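Long-range contacts in uric acid oxidase (Arthrobacter globiformis, PDB 1VAY), which catalyses the oxidation of uric acid by molecular oxygen to 5-hydroxyisourate, which is then processed further to (S)-allantoin: residues A[8-13]-A[55-60]; A[170-175]-A[237-242]. One frame throughout, in Å; residues are numbered along the deposited sequence.

Contact 1: A[8-13]-A[55-60]; sequences NQYGKA and VATDTQ. With AZA (8-azaxanthine), chain L.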
ATOM      1  N   ASN A   8       3.985   2.905  28.825  1.00 26.80           N
ATOM      2  CA  ASN A   8       3.005   2.056  28.170  1.00 25.03           C
ATOM      3  C   ASN A   8       1.723   2.833  27.939  1.00 23.86           C
ATOM      4  O   ASN A   8       1.449   3.817  28.627  1.00 21.41           O
ATOM      5  CB  ASN A   8       2.724   0.807  29.019  1.00 25.54           C
ATOM      6  CG  ASN A   8       2.028   1.126  30.333  1.00 26.70           C
ATOM      7  OD1 ASN A   8       0.808   1.296  30.385  1.00 27.21           O
ATOM      8  ND2 ASN A   8       2.806   1.211  31.402  1.00 27.24           N
ATOM      9  N   GLN A   9       0.957   2.395  26.945  1.00 24.11           N
ATOM     10  CA  GLN A   9      -0.318   3.020  26.600  1.00 24.33           C
ATOM     11  C   GLN A   9      -1.090   2.022  25.755  1.00 24.52           C
ATOM     12  O   GLN A   9      -0.499   1.144  25.124  1.00 25.22           O
ATOM     13  CB  GLN A   9      -0.101   4.326  25.824  1.00 25.72           C
ATOM     14  CG  GLN A   9       0.658   4.185  24.512  1.00 25.53           C
ATOM     15  CD  GLN A   9       1.009   5.528  23.898  1.00 28.24           C
ATOM     16  OE1 GLN A   9       1.535   6.410  24.573  1.00 28.98           O
ATOM     17  NE2 GLN A   9       0.731   5.685  22.611  1.00 29.07           N
ATOM     18  N   TYR A  10      -2.410   2.146  25.749  1.00 23.96           N
ATOM     19  CA  TYR A  10      -3.238   1.223  24.988  1.00 22.03           C
ATOM     20  C   TYR A  10      -4.594   1.849  24.713  1.00 22.07           C
ATOM     21  O   TYR A  10      -5.027   2.758  25.435  1.00 20.02           O
ATOM     22  CB  TYR A  10      -3.458  -0.063  25.779  1.00 22.57           C
ATOM     23  CG  TYR A  10      -4.574   0.067  26.784  1.00 23.00           C
ATOM     24  CD1 TYR A  10      -4.454   0.911  27.888  1.00 24.75           C
ATOM     25  CD2 TYR A  10      -5.788  -0.591  26.587  1.00 25.75           C
ATOM     26  CE1 TYR A  10      -5.520   1.097  28.765  1.00 26.61           C
ATOM     27  CE2 TYR A  10      -6.859  -0.409  27.452  1.00 25.39           C
ATOM     28  CZ  TYR A  10      -6.722   0.435  28.536  1.00 27.65           C
ATOM     29  OH  TYR A  10      -7.799   0.632  29.369  1.00 29.55           O
ATOM     30  N   GLY A  11      -5.262   1.326  23.685  1.00 20.19           N
ATOM     31  CA  GLY A  11      -6.575   1.796  23.295  1.00 19.28           C
ATOM     32  C   GLY A  11      -7.008   1.148  21.987  1.00 22.13           C
ATOM     33  O   GLY A  11      -6.535   0.061  21.627  1.00 21.73           O
ATOM     34  N   LYS A  12      -7.925   1.800  21.282  1.00 20.16           N
ATOM     35  CA  LYS A  12      -8.392   1.295  20.003  1.00 21.40           C
ATOM     36  C   LYS A  12      -7.898   2.251  18.928  1.00 21.36           C
ATOM     37  O   LYS A  12      -8.133   3.457  19.014  1.00 22.04           O
ATOM     38  CB  LYS A  12      -9.918   1.238  19.959  1.00 22.02           C
ATOM     39  CG  LYS A  12     -10.450   0.560  18.702  1.00 21.46           C
ATOM     40  CD  LYS A  12     -10.360  -0.953  18.827  1.00 21.81           C
ATOM     41  CE  LYS A  12     -11.416  -1.476  19.800  1.00 20.77           C
ATOM     42  NZ  LYS A  12     -11.317  -2.942  20.060  1.00 22.13           N
ATOM     43  N   ALA A  13      -7.221   1.715  17.916  1.00 19.87           N
ATOM     44  CA  ALA A  13      -6.697   2.543  16.834  1.00 20.05           C
ATOM     45  C   ALA A  13      -7.527   2.472  15.553  1.00 20.42           C
ATOM     46  O   ALA A  13      -8.146   1.455  15.255  1.00 21.46           O
ATOM     47  CB  ALA A  13      -5.249   2.152  16.538  1.00 17.84           C
ATOM     48  N   VAL A  55      -9.981  -0.295  30.809  1.00 24.78           N
ATOM     49  CA  VAL A  55     -11.198   0.167  30.156  1.00 23.52           C
ATOM     50  C   VAL A  55     -11.042  -0.393  28.737  1.00 22.59           C
ATOM     51  O   VAL A  55     -10.181   0.049  27.979  1.00 23.16           O
ATOM     52  CB  VAL A  55     -11.263   1.713  30.102  1.00 24.32           C
ATOM     53  CG1 VAL A  55     -12.529   2.158  29.378  1.00 24.67           C
ATOM     54  CG2 VAL A  55     -11.234   2.285  31.508  1.00 25.02           C
ATOM     55  N   ALA A  56     -11.872  -1.366  28.387  1.00 23.45           N
ATOM     56  CA  ALA A  56     -11.789  -2.040  27.090  1.00 23.33           C
ATOM     57  C   ALA A  56     -11.568  -1.174  25.856  1.00 22.03           C
ATOM     58  O   ALA A  56     -12.150  -0.099  25.716  1.00 22.24           O
ATOM     59  CB  ALA A  56     -13.021  -2.916  26.885  1.00 23.01           C
ATOM     60  N   THR A  57     -10.716  -1.652  24.953  1.00 21.23           N
ATOM     61  CA  THR A  57     -10.471  -0.919  23.719  1.00 20.93           C
ATOM     62  C   THR A  57     -11.820  -0.856  23.006  1.00 20.59           C
ATOM     63  O   THR A  57     -12.140   0.126  22.321  1.00 20.11           O
ATOM     64  CB  THR A  57      -9.426  -1.628  22.818  1.00 20.83           C
ATOM     65  OG1 THR A  57      -9.926  -2.903  22.393  1.00 21.64           O
ATOM     66  CG2 THR A  57      -8.123  -1.825  23.574  1.00 19.32           C
ATOM     67  N   ASP A  58     -12.624  -1.903  23.198  1.00 20.39           N
ATOM     68  CA  ASP A  58     -13.948  -1.967  22.593  1.00 21.10           C
ATOM     69  C   ASP A  58     -14.813  -0.834  23.148  1.00 21.22           C
ATOM     70  O   ASP A  58     -15.547  -0.190  22.402  1.00 22.18           O
ATOM     71  CB  ASP A  58     -14.613  -3.312  22.886  1.00 22.43           C
ATOM     72  CG  ASP A  58     -15.888  -3.521  22.078  1.00 24.13           C
ATOM     73  OD1 ASP A  58     -15.791  -3.735  20.849  1.00 23.55           O
ATOM     74  OD2 ASP A  58     -16.987  -3.463  22.672  1.00 25.11           O
ATOM     75  N   THR A  59     -14.718  -0.594  24.458  1.00 23.27           N
ATOM     76  CA  THR A  59     -15.481   0.473  25.123  1.00 22.45           C
ATOM     77  C   THR A  59     -15.051   1.834  24.587  1.00 22.04           C
ATOM     78  O   THR A  59     -15.873   2.716  24.340  1.00 20.40           O
ATOM     79  CB  THR A  59     -15.270   0.455  26.658  1.00 24.55           C
ATOM     80  OG1 THR A  59     -15.754  -0.783  27.194  1.00 25.07           O
ATOM     81  CG2 THR A  59     -16.024   1.620  27.326  1.00 23.30           C
ATOM     82  N   GLN A  60     -13.749   1.999  24.399  1.00 22.97           N
ATOM     83  CA  GLN A  60     -13.231   3.247  23.870  1.00 22.19           C
ATOM     84  C   GLN A  60     -13.832   3.452  22.479  1.00 22.58           C
ATOM     85  O   GLN A  60     -14.281   4.554  22.137  1.00 22.42           O
ATOM     86  CB  GLN A  60     -11.703   3.192  23.829  1.00 21.49           C
ATOM     87  CG  GLN A  60     -11.091   3.076  25.222  1.00 21.61           C
ATOM     88  CD  GLN A  60      -9.577   3.024  25.211  1.00 21.93           C
ATOM     89  OE1 GLN A  60      -8.922   3.858  24.592  1.00 23.11           O
ATOM     90  NE2 GLN A  60      -9.013   2.051  25.910  1.00 20.12           N
TER
HETATM   91  N1  AZA L1302      -6.855  -6.019  26.171  1.00 32.03           N
HETATM   92  C2  AZA L1302      -7.203  -7.166  25.499  1.00 32.74           C
HETATM   93  O2  AZA L1302      -6.458  -8.121  25.461  1.00 31.11           O
HETATM   94  N3  AZA L1302      -8.402  -7.225  24.862  1.00 31.28           N
HETATM   95  C4  AZA L1302      -9.222  -6.185  24.901  1.00 30.99           C
HETATM   96  C5  AZA L1302      -8.900  -5.028  25.567  1.00 32.97           C
HETATM   97  C6  AZA L1302      -7.627  -4.886  26.271  1.00 34.11           C
HETATM   98  O6  AZA L1302      -7.215  -3.909  26.900  1.00 34.04           O
HETATM   99  N7  AZA L1302      -9.912  -4.176  25.426  1.00 34.22           N
HETATM  100  N8  AZA L1302     -10.801  -4.862  24.678  1.00 31.94           N
HETATM  101  N9  AZA L1302     -10.415  -6.097  24.337  1.00 31.60           N

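Contact 2: A[170-175]-A[237-242]; sequences RILATD and LPNKHH. With AZA (8-azaxanthine), chain I.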
ATOM      1  N   ARG A 170      16.271  23.606 -11.528  1.00 20.58           N
ATOM      2  CA  ARG A 170      15.856  22.227 -11.324  1.00 19.69           C
ATOM      3  C   ARG A 170      14.428  22.178 -10.788  1.00 20.68           C
ATOM      4  O   ARG A 170      13.868  23.200 -10.379  1.00 20.35           O
ATOM      5  CB  ARG A 170      16.776  21.547 -10.310  1.00 19.74           C
ATOM      6  CG  ARG A 170      16.577  22.078  -8.896  1.00 18.89           C
ATOM      7  CD  ARG A 170      17.266  21.231  -7.846  1.00 19.10           C
ATOM      8  NE  ARG A 170      16.946  21.713  -6.506  1.00 19.10           N
ATOM      9  CZ  ARG A 170      17.366  21.146  -5.381  1.00 19.41           C
ATOM     10  NH1 ARG A 170      18.139  20.062  -5.412  1.00 18.43           N
ATOM     11  NH2 ARG A 170      17.004  21.663  -4.217  1.00 17.91           N
ATOM     12  N   ILE A 171      13.841  20.986 -10.794  1.00 18.54           N
ATOM     13  CA  ILE A 171      12.496  20.799 -10.266  1.00 18.55           C
ATOM     14  C   ILE A 171      12.611  20.535  -8.772  1.00 18.75           C
ATOM     15  O   ILE A 171      13.541  19.867  -8.326  1.00 18.29           O
ATOM     16  CB  ILE A 171      11.776  19.580 -10.925  1.00 18.38           C
ATOM     17  CG1 ILE A 171      11.202  19.981 -12.288  1.00 18.33           C
ATOM     18  CG2 ILE A 171      10.666  19.063 -10.018  1.00 13.90           C
ATOM     19  CD1 ILE A 171      10.374  18.904 -12.958  1.00 16.02           C
ATOM     20  N   LEU A 172      11.684  21.083  -7.996  1.00 20.41           N
ATOM     21  CA  LEU A 172      11.675  20.844  -6.557  1.00 20.78           C
ATOM     22  C   LEU A 172      10.287  20.324  -6.210  1.00 20.80           C
ATOM     23  O   LEU A 172       9.302  21.069  -6.263  1.00 21.33           O
ATOM     24  CB  LEU A 172      11.954  22.126  -5.769  1.00 21.41           C
ATOM     25  CG  LEU A 172      11.984  21.924  -4.248  1.00 20.21           C
ATOM     26  CD1 LEU A 172      13.138  20.986  -3.898  1.00 19.38           C
ATOM     27  CD2 LEU A 172      12.149  23.256  -3.533  1.00 19.49           C
ATOM     28  N   ALA A 173      10.215  19.044  -5.863  1.00 20.54           N
ATOM     29  CA  ALA A 173       8.947  18.413  -5.529  1.00 18.73           C
ATOM     30  C   ALA A 173       9.034  17.741  -4.173  1.00 17.79           C
ATOM     31  O   ALA A 173      10.052  17.138  -3.843  1.00 17.29           O
ATOM     32  CB  ALA A 173       8.586  17.387  -6.597  1.00 18.22           C
ATOM     33  N   THR A 174       7.958  17.825  -3.396  1.00 17.93           N
ATOM     34  CA  THR A 174       7.945  17.221  -2.067  1.00 18.00           C
ATOM     35  C   THR A 174       6.524  16.925  -1.606  1.00 18.07           C
ATOM     36  O   THR A 174       5.549  17.318  -2.248  1.00 19.87           O
ATOM     37  CB  THR A 174       8.625  18.176  -1.038  1.00 18.29           C
ATOM     38  OG1 THR A 174       8.724  17.534   0.236  1.00 20.03           O
ATOM     39  CG2 THR A 174       7.813  19.467  -0.881  1.00 18.36           C
ATOM     40  N   ASP A 175       6.407  16.197  -0.506  1.00 19.51           N
ATOM     41  CA  ASP A 175       5.106  15.912   0.075  1.00 18.92           C
ATOM     42  C   ASP A 175       5.123  16.772   1.331  1.00 20.82           C
ATOM     43  O   ASP A 175       6.000  16.603   2.185  1.00 20.90           O
ATOM     44  CB  ASP A 175       4.972  14.443   0.469  1.00 19.30           C
ATOM     45  CG  ASP A 175       5.010  13.505  -0.722  1.00 21.03           C
ATOM     46  OD1 ASP A 175       4.555  13.886  -1.826  1.00 16.85           O
ATOM     47  OD2 ASP A 175       5.482  12.364  -0.541  1.00 22.04           O
ATOM     48  N   LEU A 237      10.088  16.924   4.881  1.00 22.82           N
ATOM     49  CA  LEU A 237       9.922  17.061   3.444  1.00 22.09           C
ATOM     50  C   LEU A 237      10.857  16.220   2.592  1.00 22.23           C
ATOM     51  O   LEU A 237      12.065  16.463   2.550  1.00 22.11           O
ATOM     52  CB  LEU A 237      10.078  18.535   3.051  1.00 22.30           C
ATOM     53  CG  LEU A 237       9.155  19.525   3.779  1.00 23.20           C
ATOM     54  CD1 LEU A 237       9.470  20.952   3.333  1.00 23.48           C
ATOM     55  CD2 LEU A 237       7.698  19.182   3.493  1.00 19.58           C
ATOM     56  N   PRO A 238      10.311  15.204   1.903  1.00 21.17           N
ATOM     57  CA  PRO A 238      11.182  14.384   1.060  1.00 20.98           C
ATOM     58  C   PRO A 238      11.493  15.200  -0.185  1.00 20.78           C
ATOM     59  O   PRO A 238      10.694  16.042  -0.596  1.00 22.53           O
ATOM     60  CB  PRO A 238      10.316  13.168   0.747  1.00 21.42           C
ATOM     61  CG  PRO A 238       8.934  13.756   0.700  1.00 21.81           C
ATOM     62  CD  PRO A 238       8.930  14.688   1.902  1.00 19.59           C
ATOM     63  N   ASN A 239      12.668  14.986  -0.759  1.00 19.18           N
ATOM     64  CA  ASN A 239      13.055  15.677  -1.980  1.00 18.32           C
ATOM     65  C   ASN A 239      12.790  14.601  -3.048  1.00 18.48           C
ATOM     66  O   ASN A 239      13.632  13.745  -3.316  1.00 17.80           O
ATOM     67  CB  ASN A 239      14.540  16.060  -1.897  1.00 16.90           C
ATOM     68  CG  ASN A 239      14.976  16.981  -3.013  1.00 19.98           C
ATOM     69  OD1 ASN A 239      14.156  17.588  -3.702  1.00 22.23           O
ATOM     70  ND2 ASN A 239      16.284  17.103  -3.191  1.00 21.33           N
ATOM     71  N   LYS A 240      11.589  14.629  -3.611  1.00 18.93           N
ATOM     72  CA  LYS A 240      11.177  13.652  -4.611  1.00 20.57           C
ATOM     73  C   LYS A 240      11.868  13.979  -5.919  1.00 20.18           C
ATOM     74  O   LYS A 240      11.394  14.785  -6.719  1.00 20.17           O
ATOM     75  CB  LYS A 240       9.653  13.681  -4.754  1.00 21.60           C
ATOM     76  CG  LYS A 240       8.946  13.826  -3.397  1.00 24.62           C
ATOM     77  CD  LYS A 240       7.630  13.075  -3.328  1.00 27.70           C
ATOM     78  CE  LYS A 240       6.669  13.475  -4.429  1.00 27.93           C
ATOM     79  NZ  LYS A 240       5.522  12.529  -4.439  1.00 32.22           N
ATOM     80  N   HIS A 241      13.009  13.340  -6.121  1.00 19.87           N
ATOM     81  CA  HIS A 241      13.811  13.590  -7.297  1.00 20.42           C
ATOM     82  C   HIS A 241      13.161  13.318  -8.643  1.00 20.62           C
ATOM     83  O   HIS A 241      12.522  12.286  -8.858  1.00 21.21           O
ATOM     84  CB  HIS A 241      15.134  12.837  -7.179  1.00 20.95           C
ATOM     85  CG  HIS A 241      15.948  13.268  -5.998  1.00 24.10           C
ATOM     86  ND1 HIS A 241      15.914  12.608  -4.787  1.00 27.40           N
ATOM     87  CD2 HIS A 241      16.734  14.354  -5.809  1.00 23.90           C
ATOM     88  CE1 HIS A 241      16.640  13.272  -3.904  1.00 26.64           C
ATOM     89  NE2 HIS A 241      17.147  14.336  -4.499  1.00 25.47           N
ATOM     90  N   HIS A 242      13.306  14.309  -9.517  1.00 19.15           N
ATOM     91  CA  HIS A 242      12.823  14.284 -10.886  1.00 20.37           C
ATOM     92  C   HIS A 242      14.109  14.520 -11.657  1.00 21.40           C
ATOM     93  O   HIS A 242      14.582  15.650 -11.761  1.00 20.98           O
ATOM     94  CB  HIS A 242      11.832  15.431 -11.149  1.00 19.69           C
ATOM     95  CG  HIS A 242      10.454  15.170 -10.625  1.00 18.22           C
ATOM     96  ND1 HIS A 242      10.202  14.914  -9.294  1.00 19.39           N
ATOM     97  CD2 HIS A 242       9.262  15.071 -11.260  1.00 17.68           C
ATOM     98  CE1 HIS A 242       8.915  14.662  -9.134  1.00 20.05           C
ATOM     99  NE2 HIS A 242       8.322  14.751 -10.312  1.00 19.16           N
TER
HETATM  100  N1  AZA I1304      19.167  19.755  -0.209  1.00 28.84           N
HETATM  101  C2  AZA I1304      18.698  20.139  -1.443  1.00 30.54           C
HETATM  102  O2  AZA I1304      17.933  21.072  -1.559  1.00 31.55           O
HETATM  103  N3  AZA I1304      19.094  19.454  -2.547  1.00 29.30           N
HETATM  104  C4  AZA I1304      19.931  18.434  -2.426  1.00 28.63           C
HETATM  105  C5  AZA I1304      20.417  18.031  -1.205  1.00 29.02           C
HETATM  106  C6  AZA I1304      20.032  18.713   0.029  1.00 28.29           C
HETATM  107  O6  AZA I1304      20.389  18.454   1.179  1.00 28.32           O
HETATM  108  N7  AZA I1304      21.224  16.992  -1.406  1.00 27.79           N
HETATM  109  N8  AZA I1304      21.187  16.817  -2.742  1.00 27.03           N
HETATM  110  N9  AZA I1304      20.406  17.680  -3.402  1.00 30.10           N
HETATM  111  O   HOH W   1      15.147  19.028  -6.126  1.00 16.35           O
HETATM  112  O   HOH W   2      13.976  17.142  -8.411  1.00 17.17           O
HETATM  113  O   HOH W   3      15.043  18.348 -11.260  1.00 20.76           O
HETATM  114  O   HOH W   4      12.461  17.240  -6.094  1.00 27.79           O

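Contact 1: A[8-13]-A[55-60]
Lys12 lays its side chain across the first turn of helix 57-69, crossing Thr57 at about a right angle. Bent at chi2 and chi3, the chain curls so that NZ donates to Thr57 OG1 at 2.7 Å. The Thr57 methyl CG2 packs against the strand, 3.1 Å from Gly11 O, where the two backbones come nearest. Tyr10 reaches the loop ahead of the helix: its OH donates to Val55 O at 2.8 Å from above the carbonyl plane, tying strand 3-21 to that loop. Gln60 NE2, from the first turn, holds the same oxygen from the opposite face at 3.1 Å. The Gln60 amide stands perpendicular to the Tyr10 ring, and its OE1 is taken by Ser36. Thr57 N at the helix start donates to 8-azaxanthine N7 (2.7 Å, N-H...N angle 163°), and Arg170 and Gln213 of the second subunit bind the same ligand. Lys12 and Thr57 are assigned to the charge relay system, with His241 of the second subunit, which packs on Lys12, as the third member. With OG1 also 3.1 Å from ligand N8, the Lys12-Thr57 pair lies next to the purine, consistent with a relay role.

Contact 2: A[170-175]-A[237-242]
The urate site, occupied here by 8-azaxanthine, borders this antiparallel strand pair: Arg170 NH2 donates to ligand O2 at 2.9 Å, with the ligand at the edge of the guanidinium. ND2 of Asn239, a residue also assigned to urate binding, lies 3.7 Å from ligand N3. Waters 1 and 4 lie within bonding distance of Asn239 OD1; water 1 also reaches Ile171 O, and water 4 accepts from Ala173 N and lies near Lys240 O. Strands 172-182 and 230-244 are neighbours in the antiparallel sheet of the tunnelling (T-fold) architecture of uricases, their short segments running at 141°. Lys240 N donates to Ala173 O at 3.0 Å. A chi1 of -175° swings the Thr174 hydroxyl across to Pro238, where OG1 meets an in-plane lone pair of Pro238 O at 2.6 Å. Where the strands part, waters 2 and 3 bridge Ile171 and His242, and Ile171 CG2 rests over one face of the His242 ring, 3.9 Å from CG. The ring is fixed by ND1 donating to Lys240 O. Asp175 OD1, also bonded to Thr144 OG1, takes a salt bridge from Lys240 NZ at 3.1 Å on its syn side; a methionine in place of Lys240 would probably leave that carboxylate without its charged mate.

How the contacts relate
Contact 1 closes before contact 2 opens along the chain, the first in the N-terminal half and the second in the C-terminal half. Their centres are 38 Å apart, on opposite sides of the chain's centre, and their nearest atoms about 23 Å apart. Both reach the same antiparallel sheet: contact 1 joins strand 3-21 to helix 57-69, contact 2 pairs strands 172-182 and 230-244. Within one chain they serve different ligand sites. Each site is built at a subunit interface, with the elements of contact 1 from one subunit facing those of contact 2 from another, and strand 3-21 extends the sheet across it. Assembly thus brings His241 of one subunit to Lys12 and Thr57 of another, probably completing the relay beside the purine.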